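PDB 3H4X: phosphatidylinositol-specific phospholipase C1, which belongs to the calcium-dependent phosphoinositide phospholipase C family and folds as a TIM barrel, a closed ring of parallel strands with helices packed outside. Local coordinates for residues A[85-89]-A[106-110]; A[70-74]-A[101-105]. All coordinates share one frame; numbering follows the deposited sequence.

Contact 1. Residues A[85-89]-A[106-110]; sequences NCEGA and GCLSD
The carboxylate of Asp-110 reaches from its helix into a bend of the 85-89 loop, and three successive residues of that loop wrap round it. Asp-110 OD2 accepts from Glu-87 N at 2.8 Å in an almost straight bond, 169° at the hydrogen. The donor comes in on the syn side, tilted 20° out of the carboxylate plane. Asp-110 OD1 is used differently, since Ala-89 N points at it nearly end-on to the C-O bond, also at 2.8 Å. With CG beside its own backbone N (chi1 -73°), the acid is swung off the helix so that each oxygen serves a different loop amide. Gly-88, between the two donors, passes close to the helix and gives a weak bond from N to Gly-106 O, 3.4 Å long. The arrangement belongs to a beta-alpha-beta crossover of the TIM barrel: helix 104-117 joins parallel strands 58-64 and 124-130, with strand 73-74 and the long loop lying in the connection. The side chain of Glu-87 crosses that of Asp-110 at about a right angle. Their nearest oxygens, Glu-87 OE1 and Asp-110 OD2, stand 4.4 Å apart, and one water donates to both, which probably eases the proximity of the like charges; the Glu-87 carboxylate is further held by the backbone amides of Arg-96, Thr-97 and Lys-98. Cys-86 SG lies 3.4 Å from Cys-107 CB, while the two SG atoms are 3.8 Å apart, too far for a disulfide. Phe-48 of helix 48-52 packs against both cysteines. At the other end Ser-109 CB lies 3.6 Å from Ala-89 O, and a second water donates to the carbonyl oxygens of Ala-89 and Ser-109, while the Ser-109 hydroxyl bonds with Ala-105 O and Lys-152.

Contact 2. Residues A[70-74]-A[101-105]; sequences RSWRV and DQDFA
Right after Asp-101, which with Lys-42 and Asn-83 lines the pocket of a bound acetyl group, Gln-102 meets the 70-74 segment through its backbone: its carbonyl oxygen lies 4.0 Å from Val-74 CB and is also hydrogen-bonded to the hydroxyl of Ser-84. Its CB is directed away from 70-74, and its NE2 bonds to Arg-100 O. Asp-103 comes next and is the N-cap of helix 104-117. Its CG stands between the backbone N and the carbonyl carbon (chi1 63°), which brings OD1 round to the amide of Gly-106 in the first turn and sets OD2 against Ser-71. There OD2 touches Ser-71 CB at 3.2 Å, while Asp-103 CB presses on Trp-72 O at the same distance, 3.2 Å. That carbonyl oxygen is the acceptor for the first helical amide, Phe-104 N, at 3.0 Å, the N-H running nearly straight into it (163°). Phe-104 CB meets Trp-72 CB at 3.6 Å. Its CG, anti to the backbone N (chi1 -176°), carries the ring on toward helix 142-153 and strand 58-64. Val-74 CG2 also approaches Phe-104 N at 3.5 Å. Ala-105 follows, and its N-H goes to a water that also accepts from Trp-72 N and donates weakly to Asp-103 OD2. The three leading amides of the helix are thereby matched by a neighbouring carbonyl, a water and the N-cap carboxylate. Beyond the two segments, the Trp-72 ring runs out to Glu-144, Phe-145 and Leu-148 of helix 142-153. Phe-104 also touches Leu-148, and on the barrel side both it and Val-74 pack on Leu-63 of strand 58-64, the strand that pairs antiparallel with 73-74.

From the N terminus, barrel strand 58-64 turns back into 70-74, the first half of contact 2. The chain then makes a long excursion without helix or strand, passing through 85-89 before 101-105 returns to close the loop at contact 2. Helix 104-117 runs straight on into 106-110, which closes a smaller loop back to 85-89 as contact 1. The segments thus alternate, and the two closures cross instead of nesting. Their centres are about 9 Å apart, and they touch directly, Cys-86 O being 3.2 Å from Gln-102 N in a probable hydrogen bond. Together they join the start of the helix to the chain around short strand 73-74 and the next turn to the loop.

Contact 1. Residues A[85-89]-A[106-110]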
loop_
_atom_site.group_PDB
_atom_site.type_symbol
_atom_site.label_atom_id
_atom_site.label_comp_id
_atom_site.label_asym_id
_atom_site.label_seq_id
_atom_site.Cartn_x
_atom_site.Cartn_y
_atom_site.Cartn_z
ATOM N N ASN A 85 10.674 4.912 12.601
ATOM C CA ASN A 85 10.872 6.352 12.663
ATOM C C ASN A 85 9.598 7.099 13.057
ATOM O O ASN A 85 9.521 8.322 12.945
ATOM C CB ASN A 85 11.415 6.874 11.334
ATOM C CG ASN A 85 10.515 6.543 10.162
ATOM O OD1 ASN A 85 9.358 6.157 10.338
ATOM N ND2 ASN A 85 11.042 6.694 8.955
ATOM N N CYS A 86 8.604 6.360 13.533
ATOM C CA CYS A 86 7.322 6.949 13.915
ATOM C C CYS A 86 7.392 7.527 15.328
ATOM O O CYS A 86 8.009 6.926 16.211
ATOM C CB CYS A 86 6.218 5.899 13.808
ATOM S SG CYS A 86 6.174 5.088 12.189
ATOM N N GLU A 87 6.764 8.685 15.540
ATOM C CA GLU A 87 6.860 9.395 16.825
ATOM C C GLU A 87 5.565 9.454 17.619
ATOM O O GLU A 87 5.588 9.771 18.807
ATOM C CB GLU A 87 7.263 10.858 16.649
ATOM C CG GLU A 87 8.326 11.215 15.668
ATOM C CD GLU A 87 8.335 12.724 15.443
ATOM O OE1 GLU A 87 8.008 13.171 14.325
ATOM O OE2 GLU A 87 8.617 13.477 16.405
ATOM N N GLY A 88 4.431 9.235 16.965
ATOM C CA GLY A 88 3.146 9.459 17.621
ATOM C C GLY A 88 2.909 10.924 17.954
ATOM O O GLY A 88 2.425 11.254 19.039
ATOM N N ALA A 89 3.254 11.808 17.025
ATOM C CA ALA A 89 3.041 13.241 17.216
ATOM C C ALA A 89 1.563 13.550 17.425
ATOM O O ALA A 89 0.708 13.023 16.718
ATOM C CB ALA A 89 3.572 14.017 16.024
ATOM N N GLY A 106 1.089 4.948 16.512
ATOM C CA GLY A 106 1.981 6.102 16.470
ATOM C C GLY A 106 2.222 6.593 15.053
ATOM O O GLY A 106 2.247 7.798 14.795
ATOM N N CYS A 107 2.403 5.657 14.130
ATOM C CA CYS A 107 2.547 6.000 12.724
ATOM C C CYS A 107 1.312 6.745 12.218
ATOM O O CYS A 107 1.415 7.778 11.555
ATOM C CB CYS A 107 2.764 4.732 11.904
ATOM S SG CYS A 107 2.922 5.021 10.143
ATOM N N LEU A 108 0.140 6.205 12.527
ATOM C CA LEU A 108 -1.114 6.815 12.116
ATOM C C LEU A 108 -1.276 8.212 12.705
ATOM O O LEU A 108 -1.802 9.112 12.049
ATOM C CB LEU A 108 -2.290 5.919 12.504
ATOM C CG LEU A 108 -2.389 4.591 11.751
ATOM C CD1 LEU A 108 -3.386 3.680 12.450
ATOM C CD2 LEU A 108 -2.769 4.811 10.290
ATOM N N SER A 109 -0.826 8.396 13.941
ATOM C CA SER A 109 -0.842 9.720 14.547
ATOM C C SER A 109 0.047 10.689 13.767
ATOM O O SER A 109 -0.343 11.831 13.517
ATOM C CB SER A 109 -0.406 9.656 16.012
ATOM O OG SER A 109 -1.359 8.966 16.797
ATOM N N ASP A 110 1.240 10.243 13.381
ATOM C CA ASP A 110 2.125 11.088 12.582
ATOM C C ASP A 110 1.438 11.471 11.276
ATOM O O ASP A 110 1.499 12.626 10.839
ATOM C CB ASP A 110 3.442 10.374 12.257
ATOM C CG ASP A 110 4.370 10.259 13.453
ATOM O OD1 ASP A 110 3.977 10.660 14.568
ATOM O OD2 ASP A 110 5.501 9.757 13.265
HETATM O O HOH W 1 7.279 11.625 12.188
HETATM O O HOH W 2 -1.742 13.071 15.484
#

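Contact 2. Residues A[70-74]-A[101-105]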
loop_
_atom_site.group_PDB
_atom_site.type_symbol
_atom_site.label_atom_id
_atom_site.label_comp_id
_atom_site.label_asym_id
_atom_site.label_seq_id
_atom_site.Cartn_x
_atom_site.Cartn_y
_atom_site.Cartn_z
ATOM N N ARG A 70 -0.249 -5.887 23.707
ATOM C CA ARG A 70 -1.041 -5.000 22.871
ATOM C C ARG A 70 -0.203 -4.333 21.780
ATOM O O ARG A 70 1.029 -4.327 21.840
ATOM C CB ARG A 70 -1.737 -3.940 23.732
ATOM C CG ARG A 70 -2.659 -4.520 24.794
ATOM C CD ARG A 70 -3.445 -3.434 25.519
ATOM N NE ARG A 70 -4.376 -2.732 24.639
ATOM C CZ ARG A 70 -5.584 -3.182 24.310
ATOM N NH1 ARG A 70 -6.014 -4.344 24.781
ATOM N NH2 ARG A 70 -6.362 -2.471 23.504
ATOM N N SER A 71 -0.904 -3.799 20.783
ATOM C CA SER A 71 -0.329 -2.992 19.703
ATOM C C SER A 71 0.063 -3.802 18.473
ATOM O O SER A 71 0.427 -4.977 18.573
ATOM C CB SER A 71 0.860 -2.151 20.191
ATOM O OG SER A 71 2.079 -2.875 20.144
ATOM N N TRP A 72 -0.052 -3.165 17.309
ATOM C CA TRP A 72 0.570 -3.654 16.086
ATOM C C TRP A 72 1.977 -3.089 16.042
ATOM O O TRP A 72 2.166 -1.868 16.056
ATOM C CB TRP A 72 -0.174 -3.155 14.850
ATOM C CG TRP A 72 -1.306 -4.009 14.384
ATOM C CD1 TRP A 72 -1.233 -5.132 13.613
ATOM C CD2 TRP A 72 -2.697 -3.779 14.626
ATOM N NE1 TRP A 72 -2.494 -5.619 13.372
ATOM C CE2 TRP A 72 -3.411 -4.809 13.988
ATOM C CE3 TRP A 72 -3.408 -2.804 15.335
ATOM C CZ2 TRP A 72 -4.805 -4.891 14.031
ATOM C CZ3 TRP A 72 -4.781 -2.886 15.378
ATOM C CH2 TRP A 72 -5.468 -3.924 14.731
ATOM N N ARG A 73 2.970 -3.966 15.981
ATOM C CA ARG A 73 4.354 -3.515 15.966
ATOM C C ARG A 73 4.760 -3.048 14.581
ATOM O O ARG A 73 4.324 -3.612 13.575
ATOM C CB ARG A 73 5.298 -4.641 16.383
ATOM C CG ARG A 73 4.835 -5.461 17.561
ATOM C CD ARG A 73 4.781 -4.646 18.837
ATOM N NE ARG A 73 4.561 -5.540 19.969
ATOM C CZ ARG A 73 5.533 -6.181 20.610
ATOM N NH1 ARG A 73 6.795 -5.998 20.253
ATOM N NH2 ARG A 73 5.245 -6.997 21.614
ATOM N N VAL A 74 5.618 -2.036 14.536
ATOM C CA VAL A 74 6.253 -1.618 13.299
ATOM C C VAL A 74 7.721 -2.004 13.403
ATOM O O VAL A 74 8.434 -1.514 14.283
ATOM C CB VAL A 74 6.143 -0.101 13.088
ATOM C CG1 VAL A 74 6.851 0.308 11.806
ATOM C CG2 VAL A 74 4.678 0.324 13.069
ATOM N N ASP A 101 10.584 4.839 17.360
ATOM C CA ASP A 101 10.254 3.452 17.701
ATOM C C ASP A 101 8.831 3.312 18.244
ATOM O O ASP A 101 8.573 2.515 19.149
ATOM C CB ASP A 101 11.263 2.872 18.702
ATOM C CG ASP A 101 12.647 2.693 18.107
ATOM O OD1 ASP A 101 12.774 2.640 16.868
ATOM O OD2 ASP A 101 13.617 2.587 18.889
ATOM N N GLN A 102 7.902 4.078 17.683
ATOM C CA GLN A 102 6.498 3.907 18.034
ATOM C C GLN A 102 5.816 2.870 17.143
ATOM O O GLN A 102 6.354 2.469 16.107
ATOM C CB GLN A 102 5.760 5.248 18.003
ATOM C CG GLN A 102 6.370 6.281 18.932
ATOM C CD GLN A 102 6.418 5.797 20.366
ATOM O OE1 GLN A 102 5.383 5.579 20.988
ATOM N NE2 GLN A 102 7.624 5.633 20.899
ATOM N N ASP A 103 4.635 2.439 17.571
ATOM C CA ASP A 103 3.886 1.383 16.903
ATOM C C ASP A 103 2.994 1.921 15.782
ATOM O O ASP A 103 3.116 3.075 15.372
ATOM C CB ASP A 103 3.046 0.614 17.926
ATOM C CG ASP A 103 2.001 1.488 18.605
ATOM O OD1 ASP A 103 1.881 2.681 18.255
ATOM O OD2 ASP A 103 1.296 0.974 19.499
ATOM N N PHE A 104 2.094 1.077 15.289
ATOM C CA PHE A 104 1.244 1.454 14.162
ATOM C C PHE A 104 0.352 2.641 14.522
ATOM O O PHE A 104 0.187 3.568 13.723
ATOM C CB PHE A 104 0.417 0.252 13.701
ATOM C CG PHE A 104 -0.427 0.505 12.475
ATOM C CD1 PHE A 104 0.057 1.241 11.402
ATOM C CD2 PHE A 104 -1.697 -0.039 12.386
ATOM C CE1 PHE A 104 -0.725 1.448 10.270
ATOM C CE2 PHE A 104 -2.478 0.165 11.260
ATOM C CZ PHE A 104 -1.989 0.907 10.204
ATOM N N ALA A 105 -0.220 2.623 15.723
ATOM C CA ALA A 105 -1.013 3.758 16.177
ATOM C C ALA A 105 -0.189 5.047 16.153
ATOM O O ALA A 105 -0.706 6.115 15.817
ATOM C CB ALA A 105 -1.586 3.501 17.565
HETATM O O HOH W 3 -0.884 -0.145 17.382
#